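The same site in two structures of phosphoribosylaminoimidazole-succinocarboxamide synthase from Pyrococcus horikoshii, which catalyses the ATP-dependent joining of L-aspartate to the carboxylate of 5-amino-1-(5-phospho-D-ribosyl)imidazole-4-carboxylate, a step of de novo purine biosynthesis: PDB 4O83 (chain A, 2.05 Å), residues R93-G98 and G168-D173, and PDB 4O7Y (chain B, 2.00 Å), residues R93-G98 and G168-D173. Both blocks share one frame: the second was fitted to the first on N, CA, C and O of the twelve residues, RMSD 0.19 Å. Numbering follows each deposited sequence.

Structure 1 (4O83); sequences RNVVAG and GIILVD. With PO4 (phosphate ion), chain C.
An antiparallel strand pair, 84-93 with 169-180, begins to part here, where the chain turns a corner at Asn94: Arg93 and Asp173 form a non-hydrogen-bonded pair, side by side on one face of the sheet. Arg93 NH2 stands 3.5 Å from Asp173 OD2, which lies well out of the guanidinium plane, so this salt bridge works through charge alone; Arg198 is a second partner of the carboxylate. A water accepts from Arg93 NE and lies within hydrogen-bonding distance of Asp173 OD2 and Val95 O, with more acceptors in reach than protons. O3 of a phosphate ion sits at the guanidinium edge beside NH2, too close to be taken at face value. At the corner, Val172 O accepts from Asn94 N (2.8 Å) and Val95 N (3.2 Å). The Asn94 amide suits its place because ND2 serves two acceptors, Leu171 O (3.0 Å, from above the carbonyl plane) and Asn157 OD1 of helix 143-165. With CG1 anti to its backbone N (chi1 166°), Val172 reaches Ala97 CB through CG1 at 3.6 Å, and Val95 CG2 packs on Ile170 CG2.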
# COMPACT_ATOMS: atom_id res chain seq x y z
N ARG A 93 11.45 4.86 -5.78
CA ARG A 93 12.10 5.16 -4.52
C ARG A 93 11.07 5.56 -3.47
O ARG A 93 10.23 6.43 -3.69
CB ARG A 93 13.17 6.25 -4.73
CG ARG A 93 14.05 5.99 -5.95
CD ARG A 93 15.15 7.04 -6.13
NE ARG A 93 16.27 6.70 -5.30
CZ ARG A 93 17.50 6.42 -5.73
NH1 ARG A 93 17.82 6.50 -7.02
NH2 ARG A 93 18.41 6.08 -4.84
N ASN A 94 11.12 4.89 -2.33
CA ASN A 94 10.23 5.19 -1.21
C ASN A 94 10.93 5.95 -0.07
O ASN A 94 10.31 6.69 0.69
CB ASN A 94 9.65 3.88 -0.68
CG ASN A 94 8.79 3.18 -1.72
OD1 ASN A 94 7.83 3.76 -2.23
ND2 ASN A 94 9.15 1.94 -2.08
N VAL A 95 12.24 5.74 0.02
CA VAL A 95 13.06 6.20 1.13
C VAL A 95 14.38 6.68 0.50
O VAL A 95 14.89 6.02 -0.38
CB VAL A 95 13.36 5.02 2.10
CG1 VAL A 95 14.47 5.37 3.07
CG2 VAL A 95 12.11 4.57 2.84
N VAL A 96 14.88 7.83 0.96
CA VAL A 96 16.12 8.44 0.46
C VAL A 96 17.33 7.54 0.73
O VAL A 96 17.63 7.23 1.89
CB VAL A 96 16.34 9.85 1.08
CG1 VAL A 96 17.67 10.47 0.63
CG2 VAL A 96 15.18 10.78 0.76
N ALA A 97 18.02 7.14 -0.33
CA ALA A 97 19.25 6.36 -0.24
C ALA A 97 20.06 6.59 -1.51
O ALA A 97 19.53 7.08 -2.52
CB ALA A 97 18.95 4.87 -0.08
N GLY A 98 21.35 6.22 -1.45
CA GLY A 98 22.25 6.27 -2.61
C GLY A 98 22.24 7.62 -3.31
O GLY A 98 22.33 8.67 -2.66
N GLY A 168 8.54 -7.01 8.05
CA GLY A 168 9.56 -6.18 8.68
C GLY A 168 10.71 -5.80 7.77
O GLY A 168 11.83 -5.61 8.25
N ILE A 169 10.43 -5.69 6.46
CA ILE A 169 11.40 -5.24 5.46
C ILE A 169 10.94 -3.95 4.75
O ILE A 169 9.84 -3.91 4.22
CB ILE A 169 11.68 -6.35 4.41
CG1 ILE A 169 12.25 -7.61 5.08
CG2 ILE A 169 12.66 -5.86 3.34
CD1 ILE A 169 11.99 -8.89 4.30
N ILE A 170 11.77 -2.91 4.77
CA ILE A 170 11.49 -1.67 4.08
C ILE A 170 11.96 -1.77 2.63
O ILE A 170 13.15 -2.03 2.37
CB ILE A 170 12.26 -0.48 4.71
CG1 ILE A 170 11.92 -0.34 6.19
CG2 ILE A 170 12.00 0.84 3.97
CD1 ILE A 170 13.02 0.37 6.96
N LEU A 171 11.04 -1.55 1.69
CA LEU A 171 11.46 -1.43 0.30
C LEU A 171 11.96 0.00 0.09
O LEU A 171 11.16 0.94 -0.06
CB LEU A 171 10.31 -1.76 -0.65
CG LEU A 171 10.63 -1.68 -2.15
CD1 LEU A 171 11.70 -2.68 -2.54
CD2 LEU A 171 9.36 -1.92 -2.94
N VAL A 172 13.27 0.18 0.10
CA VAL A 172 13.85 1.53 0.07
C VAL A 172 13.74 2.08 -1.34
O VAL A 172 13.23 3.18 -1.56
CB VAL A 172 15.32 1.56 0.58
CG1 VAL A 172 16.02 2.88 0.23
CG2 VAL A 172 15.34 1.29 2.09
N ASP A 173 14.25 1.30 -2.30
CA ASP A 173 14.10 1.61 -3.73
C ASP A 173 14.34 0.31 -4.50
O ASP A 173 14.71 -0.73 -3.89
CB ASP A 173 15.07 2.74 -4.17
CG ASP A 173 16.53 2.45 -3.83
OD1 ASP A 173 17.04 1.39 -4.24
OD2 ASP A 173 17.18 3.27 -3.16
P PO4 C . 21.48 4.60 -6.54
O1 PO4 C . 21.87 3.17 -6.27
O2 PO4 C . 20.85 4.69 -7.91
O3 PO4 C . 20.51 5.10 -5.52
O4 PO4 C . 22.74 5.44 -6.46
O HOH W 1 16.34 5.70 -2.77

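Structure 2 (4O7Y); sequences RNVVAG and GIILVD. With C5P (cytidine-5'-monophosphate), chain D.
In this nucleotide-binding corner Arg93 and Asp173 form an antiparallel non-hydrogen-bonded pair, side by side on one face of the sheet. Arg93 NH2, in the one of two conformers described, is 3.3 Å from Asp173 OD2, which lies well out of the guanidinium plane: a salt bridge of charges alone, with Arg198 as a second partner of the carboxylate. A water accepts from Arg93 NE and lies within hydrogen-bonding distance of Asp173 OD2 and Val95 O, with more acceptors in reach than protons. At the guanidinium edge, NH2 and NH1 donate to O2P and O3P of cytidine-5'-monophosphate, which Arg198, Ser99 and Arg214 also bind. Asp173 OD1 accepts from the ribose O3' at 2.6 Å, a task that suits a carboxylate. Val172 O accepts from Asn94 N (2.9 Å) and Val95 N (3.1 Å). Asn94 ND2 serves two acceptors, Leu171 O (3.0 Å, from above the carbonyl plane) and Asn157 OD1. With CG1 anti to its backbone N (chi1 157°), Val172 reaches Ala97 CB through CG1 at 3.8 Å, and Val95 CG2 packs on Ile170 CG2.

How the two compare
The bound group is what changes. A phosphate ion touching Arg93(A), Ala97(A) and Gly98(A) gives way to cytidine-5'-monophosphate, which touches Arg93(B), Ala97(B), Gly98(B) and, in addition, Asp173(B). Behind the site, Asn94(A), Val95(A), Leu171(A) and Val172(A) coincide with their counterparts within the error; Val172(A) O accepts from Asn94(A) N and Val95(A) N, and Val172(B) O from Asn94(B) N and Val95(B) N. A water occupies the same place in both. The side chain of Asp173(B) keeps the place of Asp173(A) within the error, so the carboxylate meets the nucleotide without a shift that can be told from the error. Besides a phosphate the nucleotide carries a ribose, and bridging from an anion site to an acidic side chain probably helps to hold the sugar as well as the phosphate. The O3' hydroxyl of this ribose donates to Asp173(B) OD1 at 2.6 Å, giving the carboxylate a ligand partner that the smaller ion does not supply to Asp173(A).

Structure 2 (4O7Y)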
# COMPACT_ATOMS: atom_id res chain seq x y z
N ARG B 93 11.64 4.91 -5.90
CA ARG B 93 12.25 5.22 -4.61
C ARG B 93 11.18 5.64 -3.58
O ARG B 93 10.35 6.50 -3.86
CB ARG B 93 13.32 6.30 -4.80
CG ARG B 93 14.02 6.23 -6.16
CD ARG B 93 15.19 7.21 -6.32
NE ARG B 93 16.31 6.78 -5.51
CZ ARG B 93 17.52 6.42 -5.95
NH1 ARG B 93 17.85 6.46 -7.25
NH2 ARG B 93 18.42 6.05 -5.05
N ASN B 94 11.18 4.99 -2.42
CA ASN B 94 10.27 5.30 -1.30
C ASN B 94 10.97 6.06 -0.17
O ASN B 94 10.35 6.90 0.50
CB ASN B 94 9.64 4.03 -0.75
CG ASN B 94 8.89 3.26 -1.83
OD1 ASN B 94 7.97 3.82 -2.47
ND2 ASN B 94 9.29 2.02 -2.07
N VAL B 95 12.26 5.77 -0.01
CA VAL B 95 13.07 6.28 1.09
C VAL B 95 14.38 6.80 0.48
O VAL B 95 14.92 6.14 -0.41
CB VAL B 95 13.34 5.14 2.08
CG1 VAL B 95 14.38 5.53 3.12
CG2 VAL B 95 12.03 4.70 2.75
N VAL B 96 14.86 7.97 0.91
CA VAL B 96 16.11 8.55 0.38
C VAL B 96 17.34 7.66 0.70
O VAL B 96 17.60 7.25 1.87
CB VAL B 96 16.33 10.03 0.82
CG1 VAL B 96 17.65 10.56 0.34
CG2 VAL B 96 15.23 10.92 0.24
N ALA B 97 18.09 7.37 -0.36
CA ALA B 97 19.32 6.56 -0.24
C ALA B 97 20.09 6.69 -1.56
O ALA B 97 19.54 7.15 -2.57
CB ALA B 97 18.97 5.09 0.04
N GLY B 98 21.35 6.29 -1.54
CA GLY B 98 22.12 6.15 -2.77
C GLY B 98 22.22 7.47 -3.49
O GLY B 98 22.39 8.52 -2.87
N GLY B 168 8.59 -7.47 7.83
CA GLY B 168 9.59 -6.70 8.59
C GLY B 168 10.70 -6.05 7.77
O GLY B 168 11.79 -5.79 8.29
N ILE B 169 10.41 -5.78 6.49
CA ILE B 169 11.39 -5.23 5.55
C ILE B 169 10.85 -3.97 4.88
O ILE B 169 9.74 -3.98 4.35
CB ILE B 169 11.76 -6.27 4.47
CG1 ILE B 169 12.32 -7.54 5.13
CG2 ILE B 169 12.73 -5.67 3.43
CD1 ILE B 169 12.11 -8.82 4.35
N ILE B 170 11.64 -2.90 4.92
CA ILE B 170 11.33 -1.67 4.20
C ILE B 170 11.90 -1.77 2.78
O ILE B 170 13.10 -1.96 2.60
CB ILE B 170 11.89 -0.41 4.90
CG1 ILE B 170 11.37 -0.35 6.35
CG2 ILE B 170 11.44 0.85 4.17
CD1 ILE B 170 12.29 0.41 7.28
N LEU B 171 11.03 -1.65 1.79
CA LEU B 171 11.47 -1.51 0.40
C LEU B 171 11.90 -0.07 0.17
O LEU B 171 11.07 0.83 -0.02
CB LEU B 171 10.36 -1.92 -0.55
CG LEU B 171 10.73 -1.83 -2.04
CD1 LEU B 171 11.92 -2.72 -2.35
CD2 LEU B 171 9.51 -2.20 -2.87
N VAL B 172 13.21 0.15 0.24
CA VAL B 172 13.76 1.50 0.23
C VAL B 172 13.72 2.07 -1.21
O VAL B 172 13.22 3.16 -1.45
CB VAL B 172 15.19 1.48 0.83
CG1 VAL B 172 16.02 2.68 0.36
CG2 VAL B 172 15.12 1.41 2.36
N ASP B 173 14.21 1.28 -2.17
CA ASP B 173 14.13 1.64 -3.60
C ASP B 173 14.41 0.38 -4.42
O ASP B 173 14.71 -0.65 -3.83
CB ASP B 173 15.08 2.81 -3.98
CG ASP B 173 16.60 2.51 -3.71
OD1 ASP B 173 17.07 1.36 -3.84
OD2 ASP B 173 17.33 3.44 -3.36
O3P C5P D . 20.52 5.32 -8.15
P C5P D . 21.11 4.43 -7.05
O1P C5P D . 22.52 4.00 -7.30
O2P C5P D . 20.85 4.99 -5.67
O5' C5P D . 20.33 3.05 -7.07
C5' C5P D . 18.87 3.01 -6.99
C4' C5P D . 18.37 1.57 -6.86
O4' C5P D . 18.42 0.97 -8.15
C3' C5P D . 19.22 0.65 -5.95
O3' C5P D . 18.38 -0.34 -5.36
C2' C5P D . 20.18 -0.04 -6.89
O2' C5P D . 20.57 -1.34 -6.39
C1' C5P D . 19.34 -0.14 -8.15
N1 C5P D . 20.15 -0.13 -9.38
C2 C5P D . 20.37 -1.34 -10.11
N3 C5P D . 21.11 -1.32 -11.25
C4 C5P D . 21.63 -0.16 -11.69
C5 C5P D . 21.45 1.05 -10.99
C6 C5P D . 20.69 1.04 -9.83
O2 C5P D . 19.88 -2.41 -9.71
N4 C5P D . 22.37 -0.15 -12.83
O HOH W 2 16.32 5.91 -2.79